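Local structure of frataxin homolog, mitochondrial (Saccharomyces cerevisiae, 3OEQ) at residues 46-58 with 61-73. The protein delivers ferrous iron for heme and iron-sulfur cluster synthesis, oxidises it to the ferric form and, when oligomerised, stores it as a ferrihydrite mineral. The protein carries 1 engineered substitution. Sequence-based numbering, arbitrary orientation.
Sequences DCIPDVELSHGVM and EIPAFGTYVINKQ
The carbonyl oxygen of I62, a residue packed against I48, accepts two backbone N-H groups: F65 N and G66 N each lie 2.9 Å from I62 O, on opposite faces of its plane. They fix the turn after I62, where the positive phi of G66 (113°) suits a glycine. With CG1 anti to its carbonyl carbon (chi1 -74°), I62 runs beside I48 in the same direction, and I62 CG1 meets I48 CG2 at 3.8 Å. An alanine in place of I62 lacks CG1, CG2 and CD1, and would probably leave I48 CG2 without its apolar mate and open a gap beside it. Rigid P49 and P63 add an apolar contact through their CD carbons.

Further along, M58 and I70 form an antiparallel hydrogen-bonded pair, with M58 N 2.7 Å from I70 O and I70 N 2.8 Å from M58 O. K72 N continues the pairing to G56 O, and the positive phi of G56 suits a glycine.

These bonds build the hairpin of strands 57-61 and 68-71 in the frataxin α/β sandwich; outermost strand 50-53 flanks 57-61, antiparallel. Buried on one sheet face, apolar M58 and I70 suit packing on L33 and L34 of helix 25-37 and L81 of strand 80-83, respectively, and Y68 OH is hydrogen-bonded to E114 of helix 107-120.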
ATOM      1  N   ASP A  46     -13.046  19.397  31.764  1.00118.45           N
ATOM      2  CA  ASP A  46     -13.396  18.128  32.403  1.00117.85           C
ATOM      3  C   ASP A  46     -13.336  16.995  31.340  1.00110.65           C
ATOM      4  O   ASP A  46     -12.983  15.858  31.653  1.00108.60           O
ATOM      5  CB  ASP A  46     -14.791  18.193  33.051  1.00121.77           C
ATOM      6  N   CYS A  47     -13.566  17.367  30.077  1.00107.36           N
ATOM      7  CA  CYS A  47     -14.245  16.545  29.060  1.00102.43           C
ATOM      8  C   CYS A  47     -13.434  15.680  28.050  1.00 96.05           C
ATOM      9  O   CYS A  47     -13.982  15.239  27.024  1.00 92.07           O
ATOM     10  CB  CYS A  47     -15.173  17.466  28.271  1.00103.04           C
ATOM     11  SG  CYS A  47     -14.228  18.809  27.520  1.00104.60           S
ATOM     12  N   ILE A  48     -12.156  15.440  28.334  1.00 95.31           N
ATOM     13  CA  ILE A  48     -11.388  14.397  27.651  1.00 89.90           C
ATOM     14  C   ILE A  48     -10.566  13.612  28.689  1.00 91.16           C
ATOM     15  O   ILE A  48      -9.352  13.804  28.789  1.00 91.17           O
ATOM     16  CB  ILE A  48     -10.512  14.958  26.468  1.00 86.80           C
ATOM     17  CG1 ILE A  48      -9.215  15.600  26.937  1.00 88.51           C
ATOM     18  CG2 ILE A  48     -11.278  15.984  25.645  1.00 87.54           C
ATOM     19  CD1 ILE A  48      -8.457  16.283  25.822  1.00 86.04           C
ATOM     20  N   PRO A  49     -11.231  12.731  29.480  1.00 92.58           N
ATOM     21  CA  PRO A  49     -10.626  12.115  30.689  1.00 95.37           C
ATOM     22  C   PRO A  49      -9.469  11.120  30.502  1.00 92.30           C
ATOM     23  O   PRO A  49      -8.682  10.949  31.435  1.00 94.91           O
ATOM     24  CB  PRO A  49     -11.815  11.413  31.369  1.00 97.24           C
ATOM     25  CG  PRO A  49     -12.766  11.136  30.270  1.00 93.58           C
ATOM     26  CD  PRO A  49     -12.619  12.277  29.286  1.00 92.07           C
ATOM     27  N   ASP A  50      -9.381  10.467  29.331  1.00 87.26           N
ATOM     28  CA  ASP A  50      -8.414   9.380  29.082  1.00 84.19           C
ATOM     29  C   ASP A  50      -7.987   9.227  27.618  1.00 79.33           C
ATOM     30  O   ASP A  50      -8.789   9.363  26.699  1.00 77.07           O
ATOM     31  CB  ASP A  50      -8.964   8.045  29.590  1.00 84.18           C
ATOM     32  CG  ASP A  50      -7.871   7.054  29.955  1.00 83.69           C
ATOM     33  OD1 ASP A  50      -6.669   7.355  29.833  1.00 83.12           O
ATOM     34  OD2 ASP A  50      -8.218   5.952  30.390  1.00 84.32           O
ATOM     35  N   VAL A  51      -6.686   8.987  27.440  1.00 78.33           N
ATOM     36  CA  VAL A  51      -6.075   8.410  26.238  1.00 74.01           C
ATOM     37  C   VAL A  51      -5.297   7.177  26.720  1.00 74.22           C
ATOM     38  O   VAL A  51      -4.602   7.241  27.739  1.00 77.15           O
ATOM     39  CB  VAL A  51      -5.071   9.363  25.545  1.00 72.89           C
ATOM     40  CG1 VAL A  51      -5.557   9.783  24.200  1.00 69.70           C
ATOM     41  CG2 VAL A  51      -4.749  10.554  26.408  1.00 76.55           C
ATOM     42  N   GLU A  52      -5.427   6.050  26.022  1.00 71.68           N
ATOM     43  CA  GLU A  52      -4.575   4.888  26.292  1.00 71.65           C
ATOM     44  C   GLU A  52      -4.087   4.306  24.942  1.00 67.90           C
ATOM     45  O   GLU A  52      -4.827   4.322  23.952  1.00 65.40           O
ATOM     46  CB  GLU A  52      -5.311   3.873  27.206  1.00 73.72           C
ATOM     47  CG  GLU A  52      -4.471   3.206  28.362  1.00 76.93           C
ATOM     48  CD  GLU A  52      -4.126   4.139  29.540  1.00 81.43           C
ATOM     49  OE1 GLU A  52      -3.074   4.810  29.470  1.00 82.14           O
ATOM     50  OE2 GLU A  52      -4.869   4.188  30.548  1.00 84.50           O
ATOM     51  N   LEU A  53      -2.832   3.841  24.909  1.00 67.97           N
ATOM     52  CA  LEU A  53      -2.195   3.225  23.717  1.00 65.52           C
ATOM     53  C   LEU A  53      -1.585   1.836  24.025  1.00 66.26           C
ATOM     54  O   LEU A  53      -0.537   1.756  24.663  1.00 67.91           O
ATOM     55  CB  LEU A  53      -1.117   4.158  23.141  1.00 64.61           C
ATOM     56  CG  LEU A  53      -0.603   3.980  21.705  1.00 62.06           C
ATOM     57  CD1 LEU A  53       0.410   5.023  21.406  1.00 62.28           C
ATOM     58  CD2 LEU A  53       0.058   2.633  21.473  1.00 62.88           C
ATOM     59  N   SER A  54      -2.242   0.766  23.547  1.00 65.74           N
ATOM     60  CA  SER A  54      -1.919  -0.691  23.755  1.00 66.54           C
ATOM     61  C   SER A  54      -0.705  -1.227  23.054  1.00 64.99           C
ATOM     62  O   SER A  54       0.423  -1.290  23.574  1.00 66.29           O
ATOM     63  CB  SER A  54      -2.989  -1.505  23.014  1.00 65.52           C
ATOM     64  OG  SER A  54      -4.032  -1.879  23.859  1.00 69.31           O
ATOM     65  N   HIS A  55      -1.038  -1.705  21.856  1.00 62.47           N
ATOM     66  CA  HIS A  55      -0.141  -2.287  20.917  1.00 60.96           C
ATOM     67  C   HIS A  55      -0.615  -1.821  19.574  1.00 58.21           C
ATOM     68  O   HIS A  55      -1.308  -2.532  18.867  1.00 57.10           O
ATOM     69  CB  HIS A  55      -0.144  -3.799  21.065  1.00 62.14           C
ATOM     70  CG  HIS A  55       0.755  -4.265  22.172  1.00 65.75           C
ATOM     71  ND1 HIS A  55       0.331  -5.125  23.169  1.00 67.71           N
ATOM     72  CD2 HIS A  55       2.049  -3.937  22.466  1.00 66.96           C
ATOM     73  CE1 HIS A  55       1.330  -5.324  24.016  1.00 70.78           C
ATOM     74  NE2 HIS A  55       2.384  -4.620  23.613  1.00 70.46           N
ATOM     75  N   GLY A  56      -0.261  -0.580  19.257  1.00 57.00           N
ATOM     76  CA  GLY A  56      -0.745   0.049  18.049  1.00 54.91           C
ATOM     77  C   GLY A  56      -2.256   0.209  17.949  1.00 54.25           C
ATOM     78  O   GLY A  56      -2.803   0.336  16.856  1.00 52.87           O
ATOM     79  N   VAL A  57      -2.926   0.192  19.095  1.00 55.57           N
ATOM     80  CA  VAL A  57      -4.327   0.582  19.191  1.00 55.41           C
ATOM     81  C   VAL A  57      -4.389   1.717  20.183  1.00 56.73           C
ATOM     82  O   VAL A  57      -3.858   1.598  21.274  1.00 58.66           O
ATOM     83  CB  VAL A  57      -5.222  -0.565  19.686  1.00 56.58           C
ATOM     84  CG1 VAL A  57      -6.676  -0.128  19.733  1.00 55.96           C
ATOM     85  CG2 VAL A  57      -5.055  -1.797  18.798  1.00 56.03           C
ATOM     86  N   MET A  58      -5.018   2.816  19.788  1.00 56.04           N
ATOM     87  CA  MET A  58      -5.240   3.944  20.670  1.00 57.87           C
ATOM     88  C   MET A  58      -6.715   4.280  20.937  1.00 58.80           C
ATOM     89  O   MET A  58      -7.525   4.433  20.030  1.00 57.50           O
ATOM     90  CB  MET A  58      -4.527   5.174  20.143  1.00 57.67           C
ATOM     91  CG  MET A  58      -4.866   6.443  20.902  1.00 60.06           C
ATOM     92  SD  MET A  58      -4.087   7.844  20.129  1.00 61.24           S
ATOM     93  CE  MET A  58      -2.540   7.873  20.986  1.00 62.25           C
ATOM     94  N   GLU A  61     -11.134   8.618  25.060  1.00 72.46           N
ATOM     95  CA  GLU A  61     -12.400   9.043  25.725  1.00 75.66           C
ATOM     96  C   GLU A  61     -12.689  10.530  25.625  1.00 77.38           C
ATOM     97  O   GLU A  61     -11.927  11.372  26.072  1.00 79.32           O
ATOM     98  CB  GLU A  61     -12.420   8.697  27.210  1.00 79.83           C
ATOM     99  CG  GLU A  61     -11.975   7.309  27.546  1.00 79.72           C
ATOM    100  CD  GLU A  61     -13.123   6.404  27.770  1.00 80.42           C
ATOM    101  OE1 GLU A  61     -13.646   6.368  28.892  1.00 84.90           O
ATOM    102  OE2 GLU A  61     -13.490   5.724  26.813  1.00 78.16           O
ATOM    103  N   ILE A  62     -13.829  10.835  25.048  1.00 76.96           N
ATOM    104  CA  ILE A  62     -14.267  12.187  24.897  1.00 79.03           C
ATOM    105  C   ILE A  62     -15.789  12.109  25.072  1.00 80.82           C
ATOM    106  O   ILE A  62     -16.500  11.958  24.069  1.00 78.82           O
ATOM    107  CB  ILE A  62     -13.830  12.750  23.524  1.00 75.89           C
ATOM    108  CG1 ILE A  62     -12.335  13.039  23.522  1.00 74.43           C
ATOM    109  CG2 ILE A  62     -14.607  14.006  23.158  1.00 78.11           C
ATOM    110  CD1 ILE A  62     -11.894  13.721  22.297  1.00 72.07           C
ATOM    111  N   PRO A  63     -16.288  12.208  26.348  1.00 85.01           N
ATOM    112  CA  PRO A  63     -17.667  11.933  26.777  1.00 86.90           C
ATOM    113  C   PRO A  63     -18.694  12.765  26.049  1.00 87.15           C
ATOM    114  O   PRO A  63     -19.778  12.279  25.795  1.00 86.70           O
ATOM    115  CB  PRO A  63     -17.646  12.311  28.249  1.00 92.44           C
ATOM    116  CG  PRO A  63     -16.224  12.186  28.625  1.00 92.12           C
ATOM    117  CD  PRO A  63     -15.509  12.739  27.476  1.00 88.63           C
ATOM    118  N   ALA A  64     -18.351  14.005  25.710  1.00 88.15           N
ATOM    119  CA  ALA A  64     -19.148  14.809  24.780  1.00 87.97           C
ATOM    120  C   ALA A  64     -19.643  14.045  23.521  1.00 83.57           C
ATOM    121  O   ALA A  64     -20.807  14.166  23.142  1.00 84.00           O
ATOM    122  CB  ALA A  64     -18.372  16.071  24.387  1.00 88.66           C
ATOM    123  N   PHE A  65     -18.761  13.247  22.898  1.00 79.70           N
ATOM    124  CA  PHE A  65     -19.066  12.538  21.626  1.00 75.75           C
ATOM    125  C   PHE A  65     -19.159  11.004  21.664  1.00 73.17           C
ATOM    126  O   PHE A  65     -19.855  10.403  20.865  1.00 70.88           O
ATOM    127  CB  PHE A  65     -18.081  12.955  20.540  1.00 73.28           C
ATOM    128  CG  PHE A  65     -17.912  14.439  20.418  1.00 76.61           C
ATOM    129  CD1 PHE A  65     -19.027  15.271  20.180  1.00 79.81           C
ATOM    130  CD2 PHE A  65     -16.646  15.016  20.540  1.00 76.81           C
ATOM    131  CE1 PHE A  65     -18.873  16.662  20.063  1.00 82.47           C
ATOM    132  CE2 PHE A  65     -16.474  16.390  20.427  1.00 79.98           C
ATOM    133  CZ  PHE A  65     -17.594  17.224  20.184  1.00 82.94           C
ATOM    134  N   GLY A  66     -18.485  10.384  22.617  1.00 73.87           N
ATOM    135  CA  GLY A  66     -18.299   8.952  22.597  1.00 71.98           C
ATOM    136  C   GLY A  66     -16.826   8.718  22.383  1.00 69.92           C
ATOM    137  O   GLY A  66     -16.054   9.675  22.300  1.00 70.19           O
ATOM    138  N   THR A  67     -16.431   7.451  22.264  1.00 68.24           N
ATOM    139  CA  THR A  67     -14.993   7.080  22.298  1.00 66.91           C
ATOM    140  C   THR A  67     -14.328   6.738  20.952  1.00 63.14           C
ATOM    141  O   THR A  67     -14.783   5.882  20.240  1.00 61.29           O
ATOM    142  CB  THR A  67     -14.696   5.969  23.332  1.00 67.97           C
ATOM    143  OG1 THR A  67     -14.973   4.692  22.759  1.00 66.39           O
ATOM    144  CG2 THR A  67     -15.523   6.169  24.563  1.00 71.44           C
ATOM    145  N   TYR A  68     -13.250   7.449  20.644  1.00 62.82           N
ATOM    146  CA  TYR A  68     -12.426   7.256  19.445  1.00 60.27           C
ATOM    147  C   TYR A  68     -11.560   6.014  19.549  1.00 59.03           C
ATOM    148  O   TYR A  68     -11.015   5.719  20.609  1.00 60.54           O
ATOM    149  CB  TYR A  68     -11.450   8.423  19.250  1.00 60.44           C
ATOM    150  CG  TYR A  68     -12.053   9.721  18.809  1.00 61.08           C
ATOM    151  CD1 TYR A  68     -12.900  10.442  19.643  1.00 64.19           C
ATOM    152  CD2 TYR A  68     -11.727  10.258  17.582  1.00 59.47           C
ATOM    153  CE1 TYR A  68     -13.445  11.657  19.242  1.00 65.81           C
ATOM    154  CE2 TYR A  68     -12.249  11.462  17.169  1.00 61.29           C
ATOM    155  CZ  TYR A  68     -13.113  12.161  18.001  1.00 64.14           C
ATOM    156  OH  TYR A  68     -13.631  13.354  17.585  1.00 65.57           O
ATOM    157  N   VAL A  69     -11.442   5.298  18.434  1.00 56.77           N
ATOM    158  CA  VAL A  69     -10.475   4.230  18.304  1.00 55.62           C
ATOM    159  C   VAL A  69      -9.519   4.515  17.127  1.00 53.75           C
ATOM    160  O   VAL A  69      -9.973   4.864  16.041  1.00 53.04           O
ATOM    161  CB  VAL A  69     -11.169   2.887  18.142  1.00 55.35           C
ATOM    162  CG1 VAL A  69     -10.103   1.761  18.029  1.00 54.86           C
ATOM    163  CG2 VAL A  69     -12.128   2.645  19.305  1.00 56.55           C
ATOM    164  N   ILE A  70      -8.207   4.422  17.363  1.00 53.53           N
ATOM    165  CA  ILE A  70      -7.174   4.671  16.319  1.00 52.09           C
ATOM    166  C   ILE A  70      -6.157   3.492  16.220  1.00 51.10           C
ATOM    167  O   ILE A  70      -5.555   3.121  17.190  1.00 52.15           O
ATOM    168  CB  ILE A  70      -6.502   6.091  16.439  1.00 52.86           C
ATOM    169  CG1 ILE A  70      -7.561   7.171  16.665  1.00 54.02           C
ATOM    170  CG2 ILE A  70      -5.655   6.419  15.192  1.00 51.67           C
ATOM    171  CD1 ILE A  70      -7.028   8.520  17.049  1.00 56.67           C
ATOM    172  N   ASN A  71      -5.992   2.939  15.021  1.00 49.79           N
ATOM    173  CA  ASN A  71      -5.443   1.614  14.774  1.00 49.21           C
ATOM    174  C   ASN A  71      -4.320   1.581  13.769  1.00 48.38           C
ATOM    175  O   ASN A  71      -4.370   2.307  12.792  1.00 47.65           O
ATOM    176  CB  ASN A  71      -6.534   0.748  14.153  1.00 49.00           C
ATOM    177  CG  ASN A  71      -7.199  -0.096  15.125  1.00 49.75           C
ATOM    178  OD1 ASN A  71      -6.780  -0.188  16.261  1.00 52.01           O
ATOM    179  ND2 ASN A  71      -8.231  -0.753  14.701  1.00 49.80           N
ATOM    180  N   LYS A  72      -3.343   0.699  14.013  1.00 48.60           N
ATOM    181  CA  LYS A  72      -2.399   0.195  13.020  1.00 48.04           C
ATOM    182  C   LYS A  72      -3.110  -0.877  12.201  1.00 47.81           C
ATOM    183  O   LYS A  72      -3.611  -1.823  12.768  1.00 48.49           O
ATOM    184  CB  LYS A  72      -1.204  -0.449  13.735  1.00 48.78           C
ATOM    185  CG  LYS A  72       0.169   0.168  13.450  1.00 49.28           C
ATOM    186  CD  LYS A  72       1.312  -0.508  14.275  1.00 51.38           C
ATOM    187  CE  LYS A  72       1.637  -1.938  13.829  1.00 52.37           C
ATOM    188  NZ  LYS A  72       2.268  -2.769  14.878  1.00 53.83           N
ATOM    189  N   GLN A  73      -3.146  -0.737  10.876  1.00 47.39           N
ATOM    190  CA  GLN A  73      -3.844  -1.694  10.014  1.00 47.53           C
ATOM    191  C   GLN A  73      -3.029  -2.268   8.841  1.00 48.20           C
ATOM    192  O   GLN A  73      -2.239  -1.566   8.250  1.00 47.65           O
ATOM    193  CB  GLN A  73      -5.137  -1.048   9.488  1.00 47.24           C
ATOM    194  CG  GLN A  73      -6.292  -2.008   9.306  1.00 47.65           C
ATOM    195  CD  GLN A  73      -6.710  -2.611  10.588  1.00 46.48           C
ATOM    196  OE1 GLN A  73      -6.924  -3.783  10.653  1.00 46.77           O
ATOM    197  NE2 GLN A  73      -6.812  -1.798  11.632  1.00 46.21           N
TER